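Long-range contact in erythropoietin (Homo sapiens, PDB 1EER), which acts as the hormone that controls red blood cell production by binding and dimerizing its receptor, which activates the kinase JAK2: residues Q59-L70 / F148-E159. The protein carries 5 engineered substitutions. Residues are numbered along the deposited sequence; the frame is centred on the assembly and turned at random.
Sequences QAVEVWQGLALL and FLRGKLKLYTGE
Phe148 and Val63 interlock as knobs into holes. The Phe148 ring enters between Val63, Gly66, Leu67 and Leu70. Its CG is anti to the backbone N (chi1 -168°), which sends the ring across to segment 59-70 of helix 56-82. There the ring edge meets Val63 O, 3.5 Å from Phe148 CZ. Gly66 leaves room for the ring: Phe148 CE2 lies 3.8 Å from Gly66 CA. Lys152 CG rests over one ring face, near the rim. Val63 drops among Phe148, Lys152, Leu153 and Tyr156, with its CG2 3.5 Å from Tyr156 CB. The Tyr156 ring lies with one face over Ala60, whose CA makes a CH-pi contact 4.2 Å from the ring centroid. Leu67 reaches across to Leu153, with CD1 atoms 3.6 Å apart. A bend in the Lys152 chain (chi3 81°) turns NZ toward Glu62, where it makes a salt bridge to Glu62 OE1 at 2.8 Å. The ammonium arrives on the anti side, 26° out of the carboxylate plane. A water donates to Gln59 OE1 and weakly to Tyr156 O. The two segments, of helix 56-82 and helix 138-161, run roughly antiparallel, 9.4 Å apart at closest approach, within the four-helix bundle of this cytokine family. Helix 91-111 packs on Val63 and Leu67, helix 9-25 on Leu149 and Leu153, and the short helix 114-120 on Ala60 and Tyr156.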
loop_
_atom_site.group_PDB
_atom_site.type_symbol
_atom_site.label_atom_id
_atom_site.label_comp_id
_atom_site.label_asym_id
_atom_site.label_seq_id
_atom_site.Cartn_x
_atom_site.Cartn_y
_atom_site.Cartn_z
ATOM N N GLN A 59 -5.900 20.199 9.324
ATOM C CA GLN A 59 -5.338 18.921 8.907
ATOM C C GLN A 59 -4.551 19.224 7.618
ATOM O O GLN A 59 -3.424 18.764 7.435
ATOM C CB GLN A 59 -6.456 17.913 8.629
ATOM C CG GLN A 59 -7.399 17.661 9.801
ATOM C CD GLN A 59 -8.442 16.592 9.490
ATOM O OE1 GLN A 59 -8.475 16.045 8.388
ATOM N NE2 GLN A 59 -9.298 16.295 10.462
ATOM N N ALA A 60 -5.160 20.020 6.741
ATOM C CA ALA A 60 -4.543 20.425 5.483
ATOM C C ALA A 60 -3.197 21.101 5.750
ATOM O O ALA A 60 -2.180 20.739 5.155
ATOM C CB ALA A 60 -5.470 21.378 4.739
ATOM N N VAL A 61 -3.195 22.081 6.649
ATOM C CA VAL A 61 -1.972 22.802 7.005
ATOM C C VAL A 61 -0.862 21.835 7.399
ATOM O O VAL A 61 0.236 21.852 6.832
ATOM C CB VAL A 61 -2.214 23.773 8.191
ATOM C CG1 VAL A 61 -0.907 24.472 8.579
ATOM C CG2 VAL A 61 -3.278 24.792 7.819
ATOM N N GLU A 62 -1.154 20.985 8.377
ATOM C CA GLU A 62 -0.179 20.010 8.845
ATOM C C GLU A 62 0.400 19.126 7.741
ATOM O O GLU A 62 1.617 19.023 7.602
ATOM C CB GLU A 62 -0.808 19.113 9.915
ATOM C CG GLU A 62 -0.630 19.620 11.327
ATOM C CD GLU A 62 -1.181 18.656 12.356
ATOM O OE1 GLU A 62 -0.853 17.455 12.276
ATOM O OE2 GLU A 62 -1.942 19.101 13.239
ATOM N N VAL A 63 -0.470 18.484 6.970
ATOM C CA VAL A 63 -0.026 17.576 5.908
ATOM C C VAL A 63 0.755 18.241 4.765
ATOM O O VAL A 63 1.831 17.776 4.381
ATOM C CB VAL A 63 -1.237 16.789 5.323
ATOM C CG1 VAL A 63 -0.806 15.942 4.118
ATOM C CG2 VAL A 63 -1.827 15.897 6.405
ATOM N N TRP A 64 0.211 19.324 4.231
ATOM C CA TRP A 64 0.859 20.024 3.137
ATOM C C TRP A 64 2.241 20.539 3.523
ATOM O O TRP A 64 3.220 20.304 2.818
ATOM C CB TRP A 64 -0.019 21.181 2.662
ATOM C CG TRP A 64 0.590 21.892 1.520
ATOM C CD1 TRP A 64 1.199 23.112 1.545
ATOM C CD2 TRP A 64 0.727 21.399 0.189
ATOM N NE1 TRP A 64 1.716 23.407 0.308
ATOM C CE2 TRP A 64 1.439 22.371 -0.544
ATOM C CE3 TRP A 64 0.320 20.227 -0.457
ATOM C CZ2 TRP A 64 1.754 22.205 -1.898
ATOM C CZ3 TRP A 64 0.633 20.063 -1.802
ATOM C CH2 TRP A 64 1.344 21.049 -2.505
ATOM N N GLN A 65 2.333 21.240 4.643
ATOM C CA GLN A 65 3.623 21.750 5.059
ATOM C C GLN A 65 4.543 20.610 5.466
ATOM O O GLN A 65 5.718 20.602 5.103
ATOM C CB GLN A 65 3.457 22.717 6.211
ATOM C CG GLN A 65 2.789 23.985 5.803
ATOM C CD GLN A 65 2.598 24.911 6.965
ATOM O OE1 GLN A 65 1.691 25.737 6.970
ATOM N NE2 GLN A 65 3.452 24.779 7.967
ATOM N N GLY A 66 4.009 19.643 6.208
ATOM C CA GLY A 66 4.828 18.522 6.628
ATOM C C GLY A 66 5.443 17.792 5.453
ATOM O O GLY A 66 6.616 17.412 5.484
ATOM N N LEU A 67 4.637 17.590 4.411
ATOM C CA LEU A 67 5.078 16.907 3.193
ATOM C C LEU A 67 6.180 17.694 2.494
ATOM O O LEU A 67 7.125 17.110 1.959
ATOM C CB LEU A 67 3.899 16.733 2.239
ATOM C CG LEU A 67 4.049 15.713 1.112
ATOM C CD1 LEU A 67 4.061 14.301 1.690
ATOM C CD2 LEU A 67 2.905 15.902 0.119
ATOM N N ALA A 68 6.045 19.021 2.500
ATOM C CA ALA A 68 7.037 19.899 1.888
ATOM C C ALA A 68 8.387 19.731 2.580
ATOM O O ALA A 68 9.416 19.598 1.926
ATOM C CB ALA A 68 6.573 21.344 1.984
ATOM N N LEU A 69 8.377 19.729 3.911
ATOM C CA LEU A 69 9.596 19.576 4.697
ATOM C C LEU A 69 10.199 18.211 4.416
ATOM O O LEU A 69 11.418 18.067 4.284
ATOM C CB LEU A 69 9.257 19.737 6.188
ATOM C CG LEU A 69 10.169 19.297 7.339
ATOM C CD1 LEU A 69 11.614 19.602 7.044
ATOM C CD2 LEU A 69 9.726 20.020 8.601
ATOM N N LEU A 70 9.321 17.214 4.315
ATOM C CA LEU A 70 9.700 15.833 4.030
ATOM C C LEU A 70 10.419 15.745 2.683
ATOM O O LEU A 70 11.462 15.098 2.560
ATOM C CB LEU A 70 8.449 14.941 4.007
ATOM C CG LEU A 70 8.418 13.653 4.849
ATOM C CD1 LEU A 70 7.277 12.764 4.379
ATOM C CD2 LEU A 70 9.736 12.898 4.746
ATOM N N PHE A 148 4.601 9.205 8.216
ATOM C CA PHE A 148 3.900 10.397 7.730
ATOM C C PHE A 148 2.831 10.089 6.672
ATOM O O PHE A 148 1.685 10.553 6.769
ATOM C CB PHE A 148 4.891 11.411 7.148
ATOM C CG PHE A 148 4.284 12.765 6.895
ATOM C CD1 PHE A 148 3.586 13.021 5.720
ATOM C CD2 PHE A 148 4.398 13.784 7.840
ATOM C CE1 PHE A 148 3.012 14.267 5.486
ATOM C CE2 PHE A 148 3.828 15.035 7.617
ATOM C CZ PHE A 148 3.133 15.279 6.437
ATOM N N LEU A 149 3.207 9.315 5.660
ATOM C CA LEU A 149 2.276 8.977 4.589
ATOM C C LEU A 149 1.147 8.078 5.084
ATOM O O LEU A 149 -0.022 8.280 4.743
ATOM C CB LEU A 149 3.000 8.268 3.431
ATOM C CG LEU A 149 4.296 8.820 2.828
ATOM C CD1 LEU A 149 4.697 7.937 1.664
ATOM C CD2 LEU A 149 4.118 10.251 2.387
ATOM N N ARG A 150 1.501 7.085 5.893
ATOM C CA ARG A 150 0.507 6.154 6.393
ATOM C C ARG A 150 -0.278 6.753 7.541
ATOM O O ARG A 150 -1.322 6.228 7.924
ATOM C CB ARG A 150 1.184 4.847 6.822
ATOM C CG ARG A 150 1.628 4.805 8.267
ATOM C CD ARG A 150 2.477 3.585 8.536
ATOM N NE ARG A 150 3.017 3.595 9.890
ATOM C CZ ARG A 150 2.911 2.586 10.749
ATOM N NH1 ARG A 150 2.282 1.472 10.399
ATOM N NH2 ARG A 150 3.427 2.696 11.964
ATOM N N GLY A 151 0.217 7.874 8.060
ATOM C CA GLY A 151 -0.432 8.529 9.180
ATOM C C GLY A 151 -1.336 9.701 8.851
ATOM O O GLY A 151 -2.402 9.529 8.263
ATOM N N LYS A 152 -0.915 10.904 9.230
ATOM C CA LYS A 152 -1.727 12.083 8.988
ATOM C C LYS A 152 -2.028 12.318 7.511
ATOM O O LYS A 152 -3.078 12.863 7.177
ATOM C CB LYS A 152 -1.074 13.320 9.613
ATOM C CG LYS A 152 0.204 13.771 8.955
ATOM C CD LYS A 152 0.733 15.009 9.644
ATOM C CE LYS A 152 1.491 14.643 10.912
ATOM N NZ LYS A 152 1.329 15.667 11.979
ATOM N N LEU A 153 -1.123 11.915 6.624
ATOM C CA LEU A 153 -1.396 12.094 5.199
ATOM C C LEU A 153 -2.616 11.249 4.843
ATOM O O LEU A 153 -3.602 11.753 4.296
ATOM C CB LEU A 153 -0.204 11.658 4.346
ATOM C CG LEU A 153 -0.333 12.116 2.889
ATOM C CD1 LEU A 153 1.033 12.468 2.346
ATOM C CD2 LEU A 153 -0.977 11.026 2.056
ATOM N N LYS A 154 -2.551 9.964 5.172
ATOM C CA LYS A 154 -3.663 9.066 4.897
ATOM C C LYS A 154 -4.916 9.583 5.583
ATOM O O LYS A 154 -5.984 9.635 4.970
ATOM C CB LYS A 154 -3.346 7.643 5.378
ATOM C CG LYS A 154 -4.458 6.637 5.125
ATOM C CD LYS A 154 -5.012 6.722 3.695
ATOM C CE LYS A 154 -5.486 5.355 3.184
ATOM N NZ LYS A 154 -6.576 5.445 2.170
ATOM N N LEU A 155 -4.782 9.976 6.851
ATOM C CA LEU A 155 -5.915 10.488 7.618
ATOM C C LEU A 155 -6.547 11.705 6.956
ATOM O O LEU A 155 -7.769 11.772 6.796
ATOM C CB LEU A 155 -5.485 10.849 9.043
ATOM C CG LEU A 155 -5.257 9.672 10.003
ATOM C CD1 LEU A 155 -4.820 10.209 11.361
ATOM C CD2 LEU A 155 -6.522 8.829 10.133
ATOM N N TYR A 156 -5.719 12.671 6.580
ATOM C CA TYR A 156 -6.225 13.866 5.929
ATOM C C TYR A 156 -6.930 13.489 4.612
ATOM O O TYR A 156 -8.066 13.905 4.356
ATOM C CB TYR A 156 -5.076 14.838 5.646
ATOM C CG TYR A 156 -5.463 15.901 4.651
ATOM C CD1 TYR A 156 -6.415 16.863 4.982
ATOM C CD2 TYR A 156 -4.948 15.900 3.357
ATOM C CE1 TYR A 156 -6.853 17.793 4.054
ATOM C CE2 TYR A 156 -5.383 16.831 2.420
ATOM C CZ TYR A 156 -6.339 17.770 2.779
ATOM O OH TYR A 156 -6.808 18.687 1.871
ATOM N N THR A 157 -6.254 12.692 3.786
ATOM C CA THR A 157 -6.809 12.273 2.501
ATOM C C THR A 157 -8.147 11.541 2.635
ATOM O O THR A 157 -9.047 11.734 1.824
ATOM C CB THR A 157 -5.831 11.360 1.749
ATOM O OG1 THR A 157 -4.688 12.117 1.326
ATOM C CG2 THR A 157 -6.503 10.767 0.537
ATOM N N GLY A 158 -8.272 10.700 3.659
ATOM C CA GLY A 158 -9.506 9.967 3.869
ATOM C C GLY A 158 -10.697 10.876 4.101
ATOM O O GLY A 158 -11.752 10.698 3.496
ATOM N N GLU A 159 -10.534 11.861 4.974
ATOM C CA GLU A 159 -11.625 12.777 5.270
ATOM C C GLU A 159 -11.950 13.724 4.122
ATOM O O GLU A 159 -13.119 13.953 3.811
ATOM C CB GLU A 159 -11.298 13.598 6.513
ATOM C CG GLU A 159 -12.288 14.720 6.787
ATOM C CD GLU A 159 -12.873 14.663 8.190
ATOM O OE1 GLU A 159 -12.123 14.351 9.143
ATOM O OE2 GLU A 159 -14.084 14.936 8.338
HETATM O O HOH W 1 -9.363 16.619 5.985
#